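Local coordinates for protein bacteriocin (PDB 2FU2) that probably confers immunity on the producing streptococcus against a bacteriocin, as a small helical protein of the enterocin A immunity family, at residues S12-Y15 and V19-A22; D23-Q28 and I54-L59; T48-L53 and R74-K79. All blocks are in the same frame, centred on the assembly; numbering follows the deposited sequence.

Contact 1. Residues S12-Y15 and V19-A22; sequences SKVY and VIQA
The turn between helix 4-15 and the short helix 18-21 is closed by Val-14 and Tyr-15 on one side and by Ile-20 and Gln-21 on the other. Only three residues separate the two segments, so this is a short-range turn joining two consecutive helices, and Tyr-15 and Ile-20 bring their CA atoms to 6.1 Å. Ile-20 directs its CB at the preceding helix. With its CG1 branch beside its own backbone N (chi1 -63°), that branch comes to 3.4 Å from Val-14 O and rests against a methyl as well, Val-14 CG1 lying 3.9 Å from Ile-20 CG1. The other branch is looser, Ile-20 CG2 lying 4.0 Å from both Val-14 O and Tyr-15 O. Ile-20 thus packs against the last residues of helix 4-15. On the outer side, the Gln-21 chain bends at CG (chi2 -81°) and brings the end of its amide group over one face of the Tyr-15 ring, towards the rim; the amide is probably turned over in the model, so which of its two ends meets the ring is doubtful. The corner is partly buried. Val-14 faces helix 67-78, where it meets Ser-68, Ile-69 and Leu-72; the Tyr-15 ring leans on Arg-27, Ile-30 and Phe-31 of helix 24-40; and Ile-20 reaches Tyr-57 of helix 44-60.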
loop_
_atom_site.group_PDB
_atom_site.type_symbol
_atom_site.label_atom_id
_atom_site.label_comp_id
_atom_site.label_asym_id
_atom_site.label_seq_id
_atom_site.Cartn_x
_atom_site.Cartn_y
_atom_site.Cartn_z
ATOM N N SER A 12 -3.162 5.790 -1.920
ATOM C CA SER A 12 -4.216 6.669 -1.396
ATOM C C SER A 12 -5.555 5.981 -1.552
ATOM O O SER A 12 -6.435 6.112 -0.685
ATOM C CB SER A 12 -4.257 8.030 -2.105
ATOM O OG SER A 12 -3.053 8.705 -1.801
ATOM N N LYS A 13 -5.696 5.283 -2.683
ATOM C CA LYS A 13 -6.874 4.479 -2.981
ATOM C C LYS A 13 -7.079 3.410 -1.924
ATOM O O LYS A 13 -8.167 3.255 -1.401
ATOM C CB LYS A 13 -6.756 3.831 -4.348
ATOM C CG LYS A 13 -8.157 3.442 -4.899
ATOM C CD LYS A 13 -8.088 2.503 -6.068
ATOM C CE LYS A 13 -8.545 3.183 -7.240
ATOM N NZ LYS A 13 -9.709 3.938 -6.719
ATOM N N VAL A 14 -6.031 2.668 -1.612
ATOM C CA VAL A 14 -6.080 1.714 -0.489
ATOM C C VAL A 14 -6.421 2.390 0.874
ATOM O O VAL A 14 -7.363 1.970 1.603
ATOM C CB VAL A 14 -4.746 0.926 -0.369
ATOM C CG1 VAL A 14 -4.686 0.185 0.934
ATOM C CG2 VAL A 14 -4.585 -0.027 -1.573
ATOM N N TYR A 15 -5.677 3.434 1.201
ATOM C CA TYR A 15 -5.954 4.227 2.412
ATOM C C TYR A 15 -7.439 4.620 2.555
ATOM O O TYR A 15 -7.995 4.452 3.598
ATOM C CB TYR A 15 -5.034 5.461 2.435
ATOM C CG TYR A 15 -5.278 6.424 3.565
ATOM C CD1 TYR A 15 -4.655 6.250 4.788
ATOM C CD2 TYR A 15 -6.070 7.557 3.366
ATOM C CE1 TYR A 15 -4.897 7.090 5.817
ATOM C CE2 TYR A 15 -6.297 8.461 4.390
ATOM C CZ TYR A 15 -5.707 8.222 5.626
ATOM O OH TYR A 15 -5.933 9.100 6.660
ATOM N N VAL A 19 -12.516 -0.628 4.985
ATOM C CA VAL A 19 -11.865 -1.713 5.745
ATOM C C VAL A 19 -10.444 -1.363 6.218
ATOM O O VAL A 19 -10.007 -1.848 7.273
ATOM C CB VAL A 19 -11.906 -3.118 5.029
ATOM C CG1 VAL A 19 -13.344 -3.561 4.716
ATOM C CG2 VAL A 19 -11.073 -3.142 3.765
ATOM N N ILE A 20 -9.724 -0.523 5.487
ATOM C CA ILE A 20 -8.437 -0.020 5.971
ATOM C C ILE A 20 -8.656 1.075 6.998
ATOM O O ILE A 20 -7.948 1.098 8.021
ATOM C CB ILE A 20 -7.573 0.546 4.851
ATOM C CG1 ILE A 20 -7.222 -0.565 3.866
ATOM C CG2 ILE A 20 -6.324 1.268 5.400
ATOM C CD1 ILE A 20 -6.100 -1.449 4.358
ATOM N N GLN A 21 -9.610 1.980 6.755
ATOM C CA GLN A 21 -9.902 3.022 7.764
ATOM C C GLN A 21 -10.332 2.492 9.147
ATOM O O GLN A 21 -10.066 3.100 10.195
ATOM C CB GLN A 21 -10.955 4.021 7.258
ATOM C CG GLN A 21 -10.430 4.925 6.185
ATOM C CD GLN A 21 -9.639 6.084 6.699
ATOM O OE1 GLN A 21 -8.510 6.300 6.253
ATOM N NE2 GLN A 21 -10.216 6.862 7.620
ATOM N N ALA A 22 -11.031 1.365 9.114
ATOM C CA ALA A 22 -11.546 0.687 10.306
ATOM C C ALA A 22 -10.450 -0.046 11.109
ATOM O O ALA A 22 -10.743 -0.613 12.152
ATOM C CB ALA A 22 -12.619 -0.309 9.870
#

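Contact 2. Residues D23-Q28 and I54-L59; sequences DDYFRQ and INQYIL
The ring of Phe-26 is sandwiched: Tyr-57 CD1 stands 3.4 Å above the centre of one face, and Tyr-25 CD2 lies over the centre of the opposite face. Around the rim, in the ring plane, comes Asp-23 OD1, while Gln-56 CG touches the far end, 3.7 Å from Phe-26 CZ. The pair across the helices is T-shaped, with the edge of Tyr-57 turned to the face of Phe-26; their ring centroids are 4.8 Å apart and the planes meet at 78°. Phe-26 points its CB at helix 44-60; the axes of segments 24-28 and 54-59 pass 11.7 Å apart, inclined in a broadly antiparallel sense at 149°, with the Phe-26 ring between them. Nearer the surface, Tyr-25 and Gln-56 reach towards each other from opposing helices. The Gln-56 chain is extended beyond CG, which carries its amide to the edge of the Tyr-25 ring, where Tyr-25 OH donates to Gln-56 OE1 at 3.0 Å, arriving 29° out of the carbonyl plane. Asp-23 is the N-cap of helix 24-40: its OD2 takes a bond from Phe-26 N at 3.1 Å and a weak one from Tyr-25 N. The cap thus holds the backbone of the first turn, from which Tyr-25 and Phe-26 project. Between these two segments, one hydrogen bond between uncharged groups adds direction to a mainly apolar and aromatic contact, which therefore probably depends little on ionisation.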
loop_
_atom_site.group_PDB
_atom_site.type_symbol
_atom_site.label_atom_id
_atom_site.label_comp_id
_atom_site.label_asym_id
_atom_site.label_seq_id
_atom_site.Cartn_x
_atom_site.Cartn_y
_atom_site.Cartn_z
ATOM N N ASP A 23 -9.215 -0.065 10.604
ATOM C CA ASP A 23 -8.120 -0.813 11.213
ATOM C C ASP A 23 -6.917 0.079 11.448
ATOM O O ASP A 23 -6.178 0.431 10.486
ATOM C CB ASP A 23 -7.689 -1.975 10.336
ATOM C CG ASP A 23 -6.669 -2.834 11.020
ATOM O OD1 ASP A 23 -6.939 -4.023 11.287
ATOM O OD2 ASP A 23 -5.592 -2.330 11.327
ATOM N N ASP A 24 -6.695 0.411 12.725
ATOM C CA ASP A 24 -5.729 1.419 13.100
ATOM C C ASP A 24 -4.290 1.104 12.670
ATOM O O ASP A 24 -3.548 2.015 12.337
ATOM C CB ASP A 24 -5.839 1.661 14.585
ATOM C CG ASP A 24 -7.172 2.291 14.962
ATOM O OD1 ASP A 24 -7.864 2.884 14.079
ATOM O OD2 ASP A 24 -7.531 2.238 16.161
ATOM N N TYR A 25 -3.899 -0.186 12.669
ATOM C CA TYR A 25 -2.532 -0.573 12.245
ATOM C C TYR A 25 -2.298 -0.424 10.724
ATOM O O TYR A 25 -1.351 0.232 10.282
ATOM C CB TYR A 25 -2.169 -1.970 12.729
ATOM C CG TYR A 25 -0.944 -2.494 12.046
ATOM C CD1 TYR A 25 0.307 -2.081 12.448
ATOM C CD2 TYR A 25 -1.039 -3.336 10.943
ATOM C CE1 TYR A 25 1.452 -2.540 11.806
ATOM C CE2 TYR A 25 0.087 -3.835 10.311
ATOM C CZ TYR A 25 1.332 -3.422 10.748
ATOM O OH TYR A 25 2.482 -3.855 10.134
ATOM N N PHE A 26 -3.173 -0.995 9.921
ATOM C CA PHE A 26 -3.019 -0.821 8.484
ATOM C C PHE A 26 -3.212 0.625 8.037
ATOM O O PHE A 26 -2.462 1.106 7.195
ATOM C CB PHE A 26 -3.897 -1.800 7.667
ATOM C CG PHE A 26 -3.450 -3.243 7.788
ATOM C CD1 PHE A 26 -2.306 -3.683 7.127
ATOM C CD2 PHE A 26 -4.155 -4.168 8.607
ATOM C CE1 PHE A 26 -1.897 -5.004 7.228
ATOM C CE2 PHE A 26 -3.727 -5.501 8.691
ATOM C CZ PHE A 26 -2.605 -5.904 8.014
ATOM N N ARG A 27 -4.193 1.325 8.603
ATOM C CA ARG A 27 -4.422 2.735 8.190
ATOM C C ARG A 27 -3.175 3.608 8.360
ATOM O O ARG A 27 -2.844 4.406 7.450
ATOM C CB ARG A 27 -5.564 3.382 8.932
ATOM C CG ARG A 27 -6.060 4.658 8.271
ATOM C CD ARG A 27 -6.594 5.693 9.259
ATOM N NE ARG A 27 -5.735 5.756 10.436
ATOM C CZ ARG A 27 -5.848 6.621 11.435
ATOM N NH1 ARG A 27 -6.765 7.589 11.427
ATOM N NH2 ARG A 27 -5.008 6.530 12.452
ATOM N N GLN A 28 -2.533 3.502 9.536
ATOM C CA GLN A 28 -1.350 4.286 9.904
ATOM C C GLN A 28 -0.121 3.879 9.074
ATOM O O GLN A 28 0.599 4.692 8.528
ATOM C CB GLN A 28 -1.054 4.058 11.385
ATOM C CG GLN A 28 0.098 4.929 11.922
ATOM C CD GLN A 28 0.355 4.657 13.361
ATOM O OE1 GLN A 28 -0.571 4.309 14.131
ATOM N NE2 GLN A 28 1.607 4.780 13.754
ATOM N N ILE A 54 1.443 -5.045 2.315
ATOM C CA ILE A 54 0.331 -5.540 1.511
ATOM C C ILE A 54 0.268 -7.061 1.492
ATOM O O ILE A 54 -0.821 -7.626 1.639
ATOM C CB ILE A 54 0.329 -4.934 0.064
ATOM C CG1 ILE A 54 0.291 -3.402 0.112
ATOM C CG2 ILE A 54 -0.907 -5.387 -0.679
ATOM C CD1 ILE A 54 -1.050 -2.838 0.732
ATOM N N ASN A 55 1.405 -7.741 1.372
ATOM C CA ASN A 55 1.378 -9.217 1.581
ATOM C C ASN A 55 0.707 -9.591 2.897
ATOM O O ASN A 55 -0.162 -10.482 2.913
ATOM C CB ASN A 55 2.757 -9.843 1.516
ATOM C CG ASN A 55 3.364 -9.686 0.183
ATOM O OD1 ASN A 55 2.672 -9.350 -0.787
ATOM N ND2 ASN A 55 4.651 -9.931 0.091
ATOM N N GLN A 56 1.118 -8.897 3.979
ATOM C CA GLN A 56 0.624 -9.115 5.311
ATOM C C GLN A 56 -0.879 -8.879 5.337
ATOM O O GLN A 56 -1.614 -9.675 5.894
ATOM C CB GLN A 56 1.331 -8.175 6.269
ATOM C CG GLN A 56 0.544 -7.836 7.547
ATOM C CD GLN A 56 1.374 -7.074 8.596
ATOM O OE1 GLN A 56 2.113 -6.135 8.279
ATOM N NE2 GLN A 56 1.243 -7.467 9.837
ATOM N N TYR A 57 -1.347 -7.793 4.702
ATOM C CA TYR A 57 -2.789 -7.537 4.661
ATOM C C TYR A 57 -3.531 -8.683 3.912
ATOM O O TYR A 57 -4.540 -9.297 4.407
ATOM C CB TYR A 57 -3.096 -6.187 4.025
ATOM C CG TYR A 57 -4.524 -5.912 4.140
ATOM C CD1 TYR A 57 -5.008 -5.184 5.207
ATOM C CD2 TYR A 57 -5.435 -6.489 3.240
ATOM C CE1 TYR A 57 -6.401 -4.981 5.373
ATOM C CE2 TYR A 57 -6.831 -6.301 3.381
ATOM C CZ TYR A 57 -7.310 -5.539 4.457
ATOM O OH TYR A 57 -8.666 -5.349 4.625
ATOM N N ILE A 58 -3.012 -9.007 2.727
ATOM C CA ILE A 58 -3.680 -10.063 1.888
ATOM C C ILE A 58 -3.748 -11.410 2.635
ATOM O O ILE A 58 -4.819 -12.037 2.763
ATOM C CB ILE A 58 -3.018 -10.206 0.481
ATOM C CG1 ILE A 58 -3.121 -8.872 -0.274
ATOM C CG2 ILE A 58 -3.686 -11.275 -0.298
ATOM C CD1 ILE A 58 -2.375 -8.812 -1.611
ATOM N N LEU A 59 -2.607 -11.840 3.161
ATOM C CA LEU A 59 -2.566 -13.141 3.825
ATOM C C LEU A 59 -3.452 -13.136 5.106
ATOM O O LEU A 59 -4.089 -14.149 5.433
ATOM C CB LEU A 59 -1.134 -13.483 4.116
ATOM C CG LEU A 59 -0.214 -13.741 2.899
ATOM C CD1 LEU A 59 1.186 -14.154 3.387
ATOM C CD2 LEU A 59 -0.754 -14.875 1.998
#

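Contact 3. Residues T48-L53 and R74-K79; sequences TKIDSL and RLVKTK
Lys-77 NZ has two acceptors on helix 44-60: Asp-51 OD1, at 2.8 Å, and, one turn further along, Asn-55 OD1. The aspartate offers its syn lone pair, on the side facing the other carboxylate oxygen. That oxygen is farther off, with Asp-51 OD2 3.5 Å from Lys-77 NZ, so the salt bridge is essentially one-pronged. The lysine tail lies across the aspartate at about a right angle, and a bend at its last bond (chi4 -51°) turns NZ back onto OD1, with Lys-77 CG also only 3.4 Å from Asp-51 OD1. The shared grip would probably favour the charged lysine. Beneath the ion pair the contact turns apolar: Ile-50 CG2 meets Val-76 CG1 at 3.7 Å, the two side chains crossing at about a right angle and both aimed at the opposing helix. Ile-50 is backed by Leu-11 and Leu-33, and Val-76 by Ile-7, within the interior. Segments 48-53 and 74-78 pass at 9.2 Å with directions 138° apart, an inclined crossing in a roughly antiparallel sense. Buried aliphatic side chains below and an ion pair at the margin mark amphipathic helices, consistent with the antiparallel four-helix bundle of enterocin A-type immunity proteins.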
loop_
_atom_site.group_PDB
_atom_site.type_symbol
_atom_site.label_atom_id
_atom_site.label_comp_id
_atom_site.label_asym_id
_atom_site.label_seq_id
_atom_site.Cartn_x
_atom_site.Cartn_y
_atom_site.Cartn_z
ATOM N N THR A 48 9.888 -2.502 -0.948
ATOM C CA THR A 48 9.985 -3.685 -0.095
ATOM C C THR A 48 9.072 -3.607 1.072
ATOM O O THR A 48 8.370 -4.607 1.324
ATOM C CB THR A 48 11.387 -3.885 0.356
ATOM O OG1 THR A 48 12.106 -4.353 -0.784
ATOM C CG2 THR A 48 11.468 -5.004 1.398
ATOM N N LYS A 49 9.052 -2.421 1.739
ATOM C CA LYS A 49 8.182 -2.154 2.855
ATOM C C LYS A 49 6.708 -2.184 2.481
ATOM O O LYS A 49 5.926 -2.798 3.172
ATOM C CB LYS A 49 8.517 -0.855 3.581
ATOM C CG LYS A 49 9.921 -0.769 4.118
ATOM C CD LYS A 49 10.149 0.600 4.744
ATOM C CE LYS A 49 11.632 0.833 5.107
ATOM N NZ LYS A 49 12.352 -0.353 5.752
ATOM N N ILE A 50 6.312 -1.539 1.403
ATOM C CA ILE A 50 4.893 -1.621 1.010
ATOM C C ILE A 50 4.538 -3.059 0.631
ATOM O O ILE A 50 3.548 -3.609 1.074
ATOM C CB ILE A 50 4.577 -0.670 -0.168
ATOM C CG1 ILE A 50 4.767 0.837 0.204
ATOM C CG2 ILE A 50 3.115 -0.939 -0.751
ATOM C CD1 ILE A 50 5.208 1.779 -0.992
ATOM N N ASP A 51 5.382 -3.694 -0.155
ATOM C CA ASP A 51 5.171 -5.112 -0.483
ATOM C C ASP A 51 4.885 -5.981 0.766
ATOM O O ASP A 51 3.852 -6.697 0.792
ATOM C CB ASP A 51 6.336 -5.666 -1.295
ATOM C CG ASP A 51 6.004 -6.966 -1.969
ATOM O OD1 ASP A 51 4.911 -7.104 -2.518
ATOM O OD2 ASP A 51 6.843 -7.871 -1.953
ATOM N N SER A 52 5.759 -5.875 1.777
ATOM C CA SER A 52 5.617 -6.628 2.998
ATOM C C SER A 52 4.297 -6.300 3.672
ATOM O O SER A 52 3.626 -7.229 4.148
ATOM C CB SER A 52 6.744 -6.329 3.988
ATOM O OG SER A 52 8.023 -6.760 3.493
ATOM N N LEU A 53 3.945 -5.001 3.744
ATOM C CA LEU A 53 2.696 -4.601 4.404
ATOM C C LEU A 53 1.449 -5.150 3.645
ATOM O O LEU A 53 0.544 -5.728 4.254
ATOM C CB LEU A 53 2.643 -3.070 4.594
ATOM C CG LEU A 53 1.391 -2.487 5.228
ATOM C CD1 LEU A 53 1.334 -2.876 6.694
ATOM C CD2 LEU A 53 1.288 -0.981 5.083
ATOM N N ARG A 74 0.140 -5.297 -7.048
ATOM C CA ARG A 74 0.634 -5.544 -8.351
ATOM C C ARG A 74 1.725 -4.537 -8.754
ATOM O O ARG A 74 2.798 -4.900 -9.273
ATOM C CB ARG A 74 -0.539 -5.491 -9.331
ATOM C CG ARG A 74 -0.083 -5.607 -10.739
ATOM C CD ARG A 74 -0.915 -4.853 -11.699
ATOM N NE ARG A 74 -0.370 -5.110 -13.021
ATOM C CZ ARG A 74 -1.049 -4.920 -14.141
ATOM N NH1 ARG A 74 -2.299 -4.473 -14.072
ATOM N NH2 ARG A 74 -0.490 -5.190 -15.309
ATOM N N LEU A 75 1.422 -3.268 -8.521
ATOM C CA LEU A 75 2.320 -2.205 -8.829
ATOM C C LEU A 75 3.674 -2.282 -8.115
ATOM O O LEU A 75 4.701 -2.031 -8.750
ATOM C CB LEU A 75 1.650 -0.837 -8.557
ATOM C CG LEU A 75 0.446 -0.475 -9.432
ATOM C CD1 LEU A 75 0.035 0.975 -9.213
ATOM C CD2 LEU A 75 0.773 -0.668 -10.905
ATOM N N VAL A 76 3.687 -2.528 -6.804
ATOM C CA VAL A 76 4.953 -2.574 -6.078
ATOM C C VAL A 76 5.651 -3.884 -6.345
ATOM O O VAL A 76 6.898 -3.923 -6.278
ATOM C CB VAL A 76 4.857 -2.329 -4.512
ATOM C CG1 VAL A 76 4.338 -0.988 -4.255
ATOM C CG2 VAL A 76 3.943 -3.299 -3.900
ATOM N N LYS A 77 4.907 -4.951 -6.661
ATOM C CA LYS A 77 5.611 -6.180 -7.157
ATOM C C LYS A 77 6.404 -5.965 -8.461
ATOM O O LYS A 77 7.494 -6.485 -8.612
ATOM C CB LYS A 77 4.717 -7.430 -7.201
ATOM C CG LYS A 77 4.557 -8.124 -5.789
ATOM C CD LYS A 77 3.467 -9.246 -5.716
ATOM C CE LYS A 77 2.980 -9.462 -4.274
ATOM N NZ LYS A 77 4.149 -9.654 -3.349
ATOM N N THR A 78 5.859 -5.184 -9.388
ATOM C CA THR A 78 6.566 -4.840 -10.631
ATOM C C THR A 78 7.930 -4.145 -10.364
ATOM O O THR A 78 8.952 -4.641 -10.828
ATOM C CB THR A 78 5.632 -4.007 -11.531
ATOM O OG1 THR A 78 4.399 -4.717 -11.666
ATOM C CG2 THR A 78 6.216 -3.796 -12.912
ATOM N N LYS A 79 7.944 -3.008 -9.652
ATOM C CA LYS A 79 9.121 -2.526 -8.830
ATOM C C LYS A 79 8.580 -1.287 -8.201
ATOM O O LYS A 79 7.575 -0.759 -8.686
ATOM C CB LYS A 79 10.419 -2.118 -9.590
ATOM C CG LYS A 79 10.852 -2.892 -10.927
ATOM C CD LYS A 79 11.804 -2.076 -11.873
ATOM C CE LYS A 79 11.332 -2.214 -13.341
ATOM N NZ LYS A 79 9.857 -1.895 -13.590
#

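Overall arrangement
Together the three contacts illustrate how a small all-helical chain closes on itself by joining successive helices in pairs. Contact 1 makes the corner that leads into contact 2, and their centres lie about 9 Å apart; they meet where Val-19 CG2 packs on Tyr-57 OH at 3.4 Å and where the Arg-27 side chain lies against Tyr-15. Contacts 2 and 3, with centres about 13 Å apart, use adjoining stretches of helix 44-60, and Leu-53 spans the step by touching Tyr-25 and Phe-26. Contacts 1 and 3 lie on opposite sides of the chain's centre, about 16 Å apart between centres. Helix 44-60 is shared by contacts 2 and 3, Asn-55 OD1 lying 3.0 Å from Lys-77 NZ.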